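Local coordinates for protein ORF48 (Lactococcus phage TP901-1, PDB 3U6X) that is the upper baseplate protein of the phage, with an immunoglobulin-like domain, and probably helps hold together the structure that engages the host cell, at residues T19-A24 and V87-M92. Residues are numbered along the deposited sequence; the frame is centred on the assembly and turned at random.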
loop_
_atom_site.group_PDB
_atom_site.type_symbol
_atom_site.label_atom_id
_atom_site.label_comp_id
_atom_site.label_asym_id
_atom_site.label_seq_id
_atom_site.Cartn_x
_atom_site.Cartn_y
_atom_site.Cartn_z
ATOM N N THR V 19 23.670 -25.543 -41.361
ATOM C CA THR V 19 22.676 -26.505 -41.839
ATOM C C THR V 19 22.558 -26.476 -43.381
ATOM O O THR V 19 22.766 -25.438 -44.021
ATOM C CB THR V 19 21.327 -26.344 -41.137
ATOM O OG1 THR V 19 20.871 -24.995 -41.228
ATOM C CG2 THR V 19 21.343 -26.809 -39.710
ATOM N N SER V 20 22.211 -27.631 -43.958
ATOM C CA SER V 20 22.044 -27.845 -45.394
ATOM C C SER V 20 20.651 -28.399 -45.649
ATOM O O SER V 20 20.237 -29.369 -45.005
ATOM C CB SER V 20 23.092 -28.833 -45.898
ATOM O OG SER V 20 23.006 -29.011 -47.299
ATOM N N TYR V 21 19.919 -27.771 -46.564
ATOM C CA TYR V 21 18.562 -28.180 -46.925
ATOM C C TYR V 21 18.176 -27.702 -48.330
ATOM O O TYR V 21 18.731 -26.727 -48.851
ATOM C CB TYR V 21 17.512 -27.741 -45.874
ATOM C CG TYR V 21 17.604 -26.286 -45.475
ATOM C CD1 TYR V 21 18.415 -25.883 -44.414
ATOM C CD2 TYR V 21 16.895 -25.306 -46.167
ATOM C CE1 TYR V 21 18.557 -24.541 -44.086
ATOM C CE2 TYR V 21 17.009 -23.962 -45.829
ATOM C CZ TYR V 21 17.853 -23.583 -44.797
ATOM O OH TYR V 21 17.962 -22.259 -44.457
ATOM N N LYS V 22 17.210 -28.416 -48.924
ATOM C CA LYS V 22 16.674 -28.240 -50.259
ATOM C C LYS V 22 15.178 -27.868 -50.183
ATOM O O LYS V 22 14.464 -28.292 -49.262
ATOM C CB LYS V 22 16.841 -29.587 -50.999
ATOM C CG LYS V 22 16.663 -29.552 -52.512
ATOM C CD LYS V 22 16.952 -30.900 -53.176
ATOM C CE LYS V 22 18.425 -31.106 -53.480
ATOM N NZ LYS V 22 18.637 -31.965 -54.682
ATOM N N ASN V 23 14.693 -27.132 -51.197
ATOM C CA ASN V 23 13.283 -26.764 -51.353
ATOM C C ASN V 23 12.660 -25.895 -50.262
ATOM O O ASN V 23 11.441 -25.926 -50.071
ATOM C CB ASN V 23 12.407 -27.984 -51.730
ATOM C CG ASN V 23 12.578 -28.405 -53.169
ATOM O OD1 ASN V 23 12.623 -27.569 -54.091
ATOM N ND2 ASN V 23 12.636 -29.715 -53.389
ATOM N N ALA V 24 13.463 -25.065 -49.595
ATOM C CA ALA V 24 12.934 -24.168 -48.576
ATOM C C ALA V 24 12.038 -23.132 -49.272
ATOM O O ALA V 24 12.130 -22.945 -50.479
ATOM C CB ALA V 24 14.084 -23.483 -47.852
ATOM N N VAL V 87 20.193 -24.663 -50.210
ATOM C CA VAL V 87 20.550 -23.628 -49.241
ATOM C C VAL V 87 21.577 -24.167 -48.239
ATOM O O VAL V 87 21.473 -25.307 -47.795
ATOM C CB VAL V 87 19.305 -23.023 -48.513
ATOM C CG1 VAL V 87 19.713 -21.945 -47.507
ATOM C CG2 VAL V 87 18.275 -22.462 -49.493
ATOM N N LEU V 88 22.585 -23.337 -47.929
ATOM C CA LEU V 88 23.603 -23.509 -46.895
ATOM C C LEU V 88 23.341 -22.346 -45.883
ATOM O O LEU V 88 23.470 -21.163 -46.219
ATOM C CB LEU V 88 25.027 -23.474 -47.476
ATOM C CG LEU V 88 26.159 -23.928 -46.535
ATOM C CD1 LEU V 88 26.045 -25.432 -46.183
ATOM C CD2 LEU V 88 27.518 -23.642 -47.155
ATOM N N CYS V 89 22.846 -22.703 -44.693
ATOM C CA CYS V 89 22.416 -21.769 -43.654
ATOM C C CYS V 89 23.427 -21.628 -42.526
ATOM O O CYS V 89 23.831 -22.626 -41.926
ATOM C CB CYS V 89 21.044 -22.204 -43.140
ATOM S SG CYS V 89 20.377 -21.205 -41.788
ATOM N N PHE V 90 23.802 -20.375 -42.213
ATOM C CA PHE V 90 24.744 -20.050 -41.144
ATOM C C PHE V 90 23.989 -19.323 -40.051
ATOM O O PHE V 90 23.427 -18.263 -40.311
ATOM C CB PHE V 90 25.915 -19.187 -41.666
ATOM C CG PHE V 90 26.804 -19.847 -42.700
ATOM C CD1 PHE V 90 28.013 -20.428 -42.335
ATOM C CD2 PHE V 90 26.443 -19.858 -44.046
ATOM C CE1 PHE V 90 28.832 -21.031 -43.289
ATOM C CE2 PHE V 90 27.266 -20.457 -45.008
ATOM C CZ PHE V 90 28.461 -21.037 -44.624
ATOM N N LYS V 91 23.920 -19.913 -38.844
ATOM C CA LYS V 91 23.218 -19.297 -37.714
ATOM C C LYS V 91 24.217 -18.959 -36.636
ATOM O O LYS V 91 24.899 -19.845 -36.130
ATOM C CB LYS V 91 22.093 -20.199 -37.152
ATOM C CG LYS V 91 20.813 -20.309 -38.003
ATOM C CD LYS V 91 19.975 -19.048 -37.984
ATOM C CE LYS V 91 18.480 -19.224 -38.079
ATOM N NZ LYS V 91 18.033 -19.869 -39.333
ATOM N N MET V 92 24.352 -17.674 -36.328
ATOM C CA MET V 92 25.257 -17.210 -35.289
ATOM C C MET V 92 24.495 -17.005 -33.976
ATOM O O MET V 92 23.369 -16.505 -33.955
ATOM C CB MET V 92 25.939 -15.914 -35.726
ATOM C CG MET V 92 26.984 -15.419 -34.749
ATOM S SD MET V 92 28.425 -14.757 -35.583
ATOM C CE MET V 92 27.782 -13.337 -36.123
HETATM O O HOH W 1 22.082 -23.207 -39.522
#
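T19 and Y21 pair in antiparallel register with C89 and V87 through two hydrogen-bonded pairs, flanking the non-hydrogen-bonded pair S20/L88, while the short strand axes run at 146° to each other. Four backbone bonds join the strands: T19 N to C89 O and C89 N back to T19 O (2.8 Å), then Y21 N to V87 O and V87 N back to Y21 O (2.9 Å). Between them, the CA-H groups of S20 and L88 make weak contacts with V87 O and T19 O, the one from L88 more bent.

On the face that carries T19, Y21, V87 and C89, Y21 and V87 bury the most area, with C89 and T19 beside them. The tyrosine CG sits between the backbone N and the carbonyl carbon (chi1 49°), and the ring leans across to the other strand. CE2 meets V87 CB at 3.7 Å and CE1 meets C89 CB at 3.5 Å, both obliquely to the ring. V87 CG1, anti to its own backbone N, lies 3.5 Å from Y21 OH. T19 OG1 lies in the ring plane at the edge of Y21 and also touches C89 CB. A water binds T19 OG1 at 2.8 Å and donates to C89 O, giving that carbonyl a second partner beside T19 N.

Y21 also packs on L80 and I43 from the flanking strands. Backbone bonds thus set the register of strands 16-22 and 86-92 inside the sheet of an immunoglobulin-like domain; V87 and C89 carbons lie against the tyrosine ring, while its hydroxyl hydrogen-bonds the backbone of another protein's chain, so that the two chains meet next to this strand pair.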